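Local coordinates for molybdenum cofactor biosynthesis protein (Pyrococcus furiosus, PDB 1XI8) that probably acts in molybdenum cofactor biosynthesis as a MoeA-family molybdopterin molybdotransferase, at residues R13-Y17 and E18-S22; V384-E387 and D388-G391. All blocks are in the same frame, centred on the assembly; numbering follows the deposited sequence.

In the fold
Near the N terminus of the modelled chain, contact 1 (13-17 with 18-22) closes the turn by which an extended loop enters helix 17-26. Far along the chain, contact 2 (384-387 with 388-391) closes a tight reversal where strand 381-386 gives way to the loop before strand 391-392. The two are in series, neither nested nor crossed. In space their centres are 15 Å apart and their nearest atoms about 4 Å apart, without touching. Two residues bridge this gap: Thr-287 OG1 hydrogen-bonds to Tyr-17 N and to Glu-387 OE1, and Tyr-350 touches the side chains of Tyr-17 and Glu-387. The N-terminal helix and the C-terminal turn are thus joined through Thr-287 of the probable molybdopterin-binding region.

Contact 1 of 2, residues R13-Y17 and E18-S22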
loop_
_atom_site.group_PDB
_atom_site.type_symbol
_atom_site.label_atom_id
_atom_site.label_comp_id
_atom_site.label_asym_id
_atom_site.label_seq_id
_atom_site.Cartn_x
_atom_site.Cartn_y
_atom_site.Cartn_z
ATOM N N ARG A 13 -8.492 -20.697 -30.402
ATOM C CA ARG A 13 -8.304 -21.784 -29.365
ATOM C C ARG A 13 -7.583 -21.256 -28.102
ATOM O O ARG A 13 -6.361 -21.353 -27.997
ATOM C CB ARG A 13 -7.542 -22.972 -29.964
ATOM N N LEU A 14 -8.357 -20.717 -27.156
ATOM C CA LEU A 14 -7.830 -19.934 -26.029
ATOM C C LEU A 14 -7.261 -20.749 -24.872
ATOM O O LEU A 14 -7.758 -21.821 -24.555
ATOM C CB LEU A 14 -8.912 -18.975 -25.510
ATOM C CG LEU A 14 -9.432 -17.976 -26.561
ATOM C CD1 LEU A 14 -10.574 -17.095 -26.007
ATOM C CD2 LEU A 14 -8.295 -17.111 -27.123
ATOM N N THR A 15 -6.216 -20.222 -24.236
ATOM C CA THR A 15 -5.625 -20.865 -23.070
ATOM C C THR A 15 -6.404 -20.456 -21.805
ATOM O O THR A 15 -6.745 -19.286 -21.634
ATOM C CB THR A 15 -4.134 -20.496 -22.956
ATOM O OG1 THR A 15 -3.475 -20.773 -24.201
ATOM C CG2 THR A 15 -3.460 -21.286 -21.852
ATOM N N PRO A 16 -6.715 -21.425 -20.921
ATOM C CA PRO A 16 -7.487 -21.072 -19.726
ATOM C C PRO A 16 -6.602 -20.332 -18.735
ATOM O O PRO A 16 -5.426 -20.680 -18.594
ATOM C CB PRO A 16 -7.924 -22.438 -19.159
ATOM C CG PRO A 16 -7.517 -23.482 -20.179
ATOM C CD PRO A 16 -6.395 -22.865 -20.966
ATOM N N TYR A 17 -7.153 -19.332 -18.049
ATOM C CA TYR A 17 -6.332 -18.451 -17.210
ATOM C C TYR A 17 -5.297 -19.167 -16.329
ATOM O O TYR A 17 -4.105 -18.873 -16.425
ATOM C CB TYR A 17 -7.188 -17.472 -16.379
ATOM C CG TYR A 17 -6.384 -16.698 -15.346
ATOM C CD1 TYR A 17 -6.675 -16.807 -13.994
ATOM C CD2 TYR A 17 -5.319 -15.880 -15.723
ATOM C CE1 TYR A 17 -5.941 -16.110 -13.040
ATOM C CE2 TYR A 17 -4.581 -15.183 -14.779
ATOM C CZ TYR A 17 -4.898 -15.303 -13.438
ATOM O OH TYR A 17 -4.174 -14.629 -12.486
ATOM N N GLU A 18 -5.738 -20.089 -15.481
ATOM C CA GLU A 18 -4.821 -20.718 -14.507
ATOM C C GLU A 18 -3.703 -21.520 -15.156
ATOM O O GLU A 18 -2.565 -21.496 -14.701
ATOM C CB GLU A 18 -5.589 -21.563 -13.494
ATOM C CG GLU A 18 -6.201 -20.732 -12.376
ATOM C CD GLU A 18 -7.472 -21.345 -11.843
ATOM O OE1 GLU A 18 -7.525 -22.602 -11.698
ATOM O OE2 GLU A 18 -8.431 -20.570 -11.571
ATOM N N GLU A 19 -4.053 -22.214 -16.230
ATOM C CA GLU A 19 -3.104 -22.920 -17.078
ATOM C C GLU A 19 -2.112 -21.910 -17.661
ATOM O O GLU A 19 -0.893 -22.135 -17.629
ATOM C CB GLU A 19 -3.892 -23.639 -18.175
ATOM C CG GLU A 19 -3.142 -24.522 -19.134
ATOM C CD GLU A 19 -4.113 -25.225 -20.104
ATOM O OE1 GLU A 19 -3.787 -25.333 -21.315
ATOM O OE2 GLU A 19 -5.215 -25.661 -19.656
ATOM N N ALA A 20 -2.639 -20.795 -18.178
ATOM C CA ALA A 20 -1.816 -19.676 -18.677
ATOM C C ALA A 20 -0.882 -19.078 -17.610
ATOM O O ALA A 20 0.314 -18.901 -17.864
ATOM C CB ALA A 20 -2.698 -18.591 -19.260
ATOM N N LEU A 21 -1.426 -18.782 -16.425
ATOM C CA LEU A 21 -0.640 -18.188 -15.342
ATOM C C LEU A 21 0.513 -19.073 -14.870
ATOM O O LEU A 21 1.627 -18.584 -14.656
ATOM C CB LEU A 21 -1.521 -17.804 -14.149
ATOM C CG LEU A 21 -0.754 -17.156 -12.984
ATOM C CD1 LEU A 21 -0.180 -15.812 -13.390
ATOM C CD2 LEU A 21 -1.618 -17.021 -11.742
ATOM N N SER A 22 0.259 -20.365 -14.698
ATOM C CA SER A 22 1.319 -21.271 -14.239
ATOM C C SER A 22 2.385 -21.473 -15.313
ATOM O O SER A 22 3.526 -21.805 -15.012
ATOM C CB SER A 22 0.749 -22.602 -13.742
ATOM O OG SER A 22 -0.280 -23.057 -14.598
#
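Tyr-17 and Leu-21, one helical turn apart, lie side by side and point the same way. The touching branch of Leu-21 is its CD2 methyl, which comes obliquely to the phenol end of the ring, 3.6 Å from Tyr-17 OH. The four-residue spacing sets both on one flank of the helix, and their like torsions, with CG trans to the backbone N (chi1 171° for Tyr-17, -179° for Leu-21), turn them in the same direction. On another flank the extended Glu-19 side chain reaches back to the Pro-16 ring, its OE2 3.2 Å from Pro-16 CG, while the Thr-15 methyl CG2 rests 3.8 Å from Ala-20 CB.

The backbone fixes this spacing. Ala-20 N donates to Pro-16 O at 2.8 Å and nearly straight (171°), and Leu-21 N donates to Tyr-17 O at 2.7 Å. Glu-18 O is gripped twice, by Ser-22 N and by Ser-22 OG, the latter at 2.8 Å. Farther out, Tyr-17 OH hydrogen-bonds to Leu-316 O, and its ring meets Phe-317 edge-to-face. Replacing Tyr-17 with an alanine would probably leave Leu-316 O without this hydroxyl partner and open a gap beside Leu-21 and Phe-317.

With Pro-16 at the N-cap, the arrangement is a helix N-terminus whose first turn, in the MoeA N-terminal region, packs against helix 307-326.

Contact 2 of 2, residues V384-E387 and D388-G391; sequences VVPE and DVEG
Val-385 and Val-389 both hold CG1 trans to the backbone N (chi1 -168° for Val-385), and these two methyls are the ones that meet, 3.9 Å from CG1 to CG1. The two side chains cross at about a right angle. Val-385 CG1 also lies 3.7 Å from Val-389 O and 4.2 Å from Gly-391 CA, bringing one methyl of the strand against three parts of the returning chain. Val-389 also meets the proline, through CB and CG2, each 4.1 Å from Pro-386 CD.

A sharp backbone reversal makes this possible. Glu-387 has a positive phi of 76° with a psi of -28°, and Asp-388 N turns back to Pro-386 O at 2.9 Å, a weak hydrogen bond that is well bent. The Asp-388 carboxylate brings OD2 to 3.3 Å from the same Pro-386 O, two acceptors that do not bond. Glu-387 leans the other way, its OE1 hydrogen-bonded to Thr-287 OG1, and so ties the bend to the loop before strand 288-289. Val-385 is buried, with Val-353 and Tyr-392 also touching its side chain.

A three-residue reversal centred on a residue of positive phi and negative psi, closed by a bond from the third N-H to the first carbonyl, is the pattern of a classic gamma turn. The closing bond is weak, making this an open example; it leads the chain out of strand 381-386 in the MoeA C-terminal region.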
loop_
_atom_site.group_PDB
_atom_site.type_symbol
_atom_site.label_atom_id
_atom_site.label_comp_id
_atom_site.label_asym_id
_atom_site.label_seq_id
_atom_site.Cartn_x
_atom_site.Cartn_y
_atom_site.Cartn_z
ATOM N N VAL A 384 -12.853 -11.613 -9.315
ATOM C CA VAL A 384 -12.727 -12.507 -10.453
ATOM C C VAL A 384 -13.981 -13.388 -10.591
ATOM O O VAL A 384 -14.488 -13.919 -9.603
ATOM C CB VAL A 384 -11.411 -13.370 -10.412
ATOM C CG1 VAL A 384 -10.196 -12.505 -10.682
ATOM C CG2 VAL A 384 -11.258 -14.136 -9.095
ATOM N N VAL A 385 -14.487 -13.517 -11.814
ATOM C CA VAL A 385 -15.580 -14.451 -12.123
ATOM C C VAL A 385 -15.014 -15.536 -13.039
ATOM O O VAL A 385 -14.901 -15.345 -14.243
ATOM C CB VAL A 385 -16.759 -13.743 -12.776
ATOM C CG1 VAL A 385 -17.966 -14.669 -12.811
ATOM C CG2 VAL A 385 -17.094 -12.495 -11.998
ATOM N N PRO A 386 -14.647 -16.677 -12.440
ATOM C CA PRO A 386 -13.755 -17.740 -12.946
ATOM C C PRO A 386 -14.214 -18.679 -14.065
ATOM O O PRO A 386 -13.700 -19.795 -14.145
ATOM C CB PRO A 386 -13.430 -18.576 -11.687
ATOM C CG PRO A 386 -14.029 -17.818 -10.523
ATOM C CD PRO A 386 -15.135 -16.979 -11.085
ATOM N N GLU A 387 -15.138 -18.262 -14.919
ATOM C CA GLU A 387 -15.426 -19.009 -16.165
ATOM C C GLU A 387 -16.251 -20.299 -16.062
ATOM O O GLU A 387 -16.929 -20.656 -17.024
ATOM C CB GLU A 387 -14.162 -19.228 -17.015
ATOM C CG GLU A 387 -13.300 -20.418 -16.650
ATOM C CD GLU A 387 -11.822 -20.112 -16.853
ATOM O OE1 GLU A 387 -11.441 -19.769 -17.988
ATOM O OE2 GLU A 387 -11.050 -20.202 -15.878
ATOM N N ASP A 388 -16.205 -20.992 -14.929
ATOM C CA ASP A 388 -17.221 -22.011 -14.659
ATOM C C ASP A 388 -18.307 -21.416 -13.763
ATOM O O ASP A 388 -19.026 -22.149 -13.076
ATOM C CB ASP A 388 -16.627 -23.279 -14.032
ATOM C CG ASP A 388 -15.821 -22.995 -12.776
ATOM O OD1 ASP A 388 -15.305 -23.972 -12.168
ATOM O OD2 ASP A 388 -15.694 -21.800 -12.403
ATOM N N VAL A 389 -18.409 -20.079 -13.776
ATOM C CA VAL A 389 -19.420 -19.333 -13.013
ATOM C C VAL A 389 -20.120 -18.334 -13.934
ATOM O O VAL A 389 -19.461 -17.548 -14.593
ATOM C CB VAL A 389 -18.795 -18.593 -11.791
ATOM C CG1 VAL A 389 -19.799 -17.655 -11.144
ATOM C CG2 VAL A 389 -18.264 -19.587 -10.765
ATOM N N GLU A 390 -21.450 -18.350 -13.985
ATOM C CA GLU A 390 -22.162 -17.509 -14.962
ATOM C C GLU A 390 -22.183 -16.026 -14.576
ATOM O O GLU A 390 -22.169 -15.138 -15.442
ATOM C CB GLU A 390 -23.586 -18.030 -15.221
ATOM N N GLY A 391 -22.217 -15.778 -13.272
ATOM C CA GLY A 391 -22.205 -14.424 -12.715
ATOM C C GLY A 391 -22.452 -14.512 -11.224
ATOM O O GLY A 391 -22.389 -15.596 -10.645
#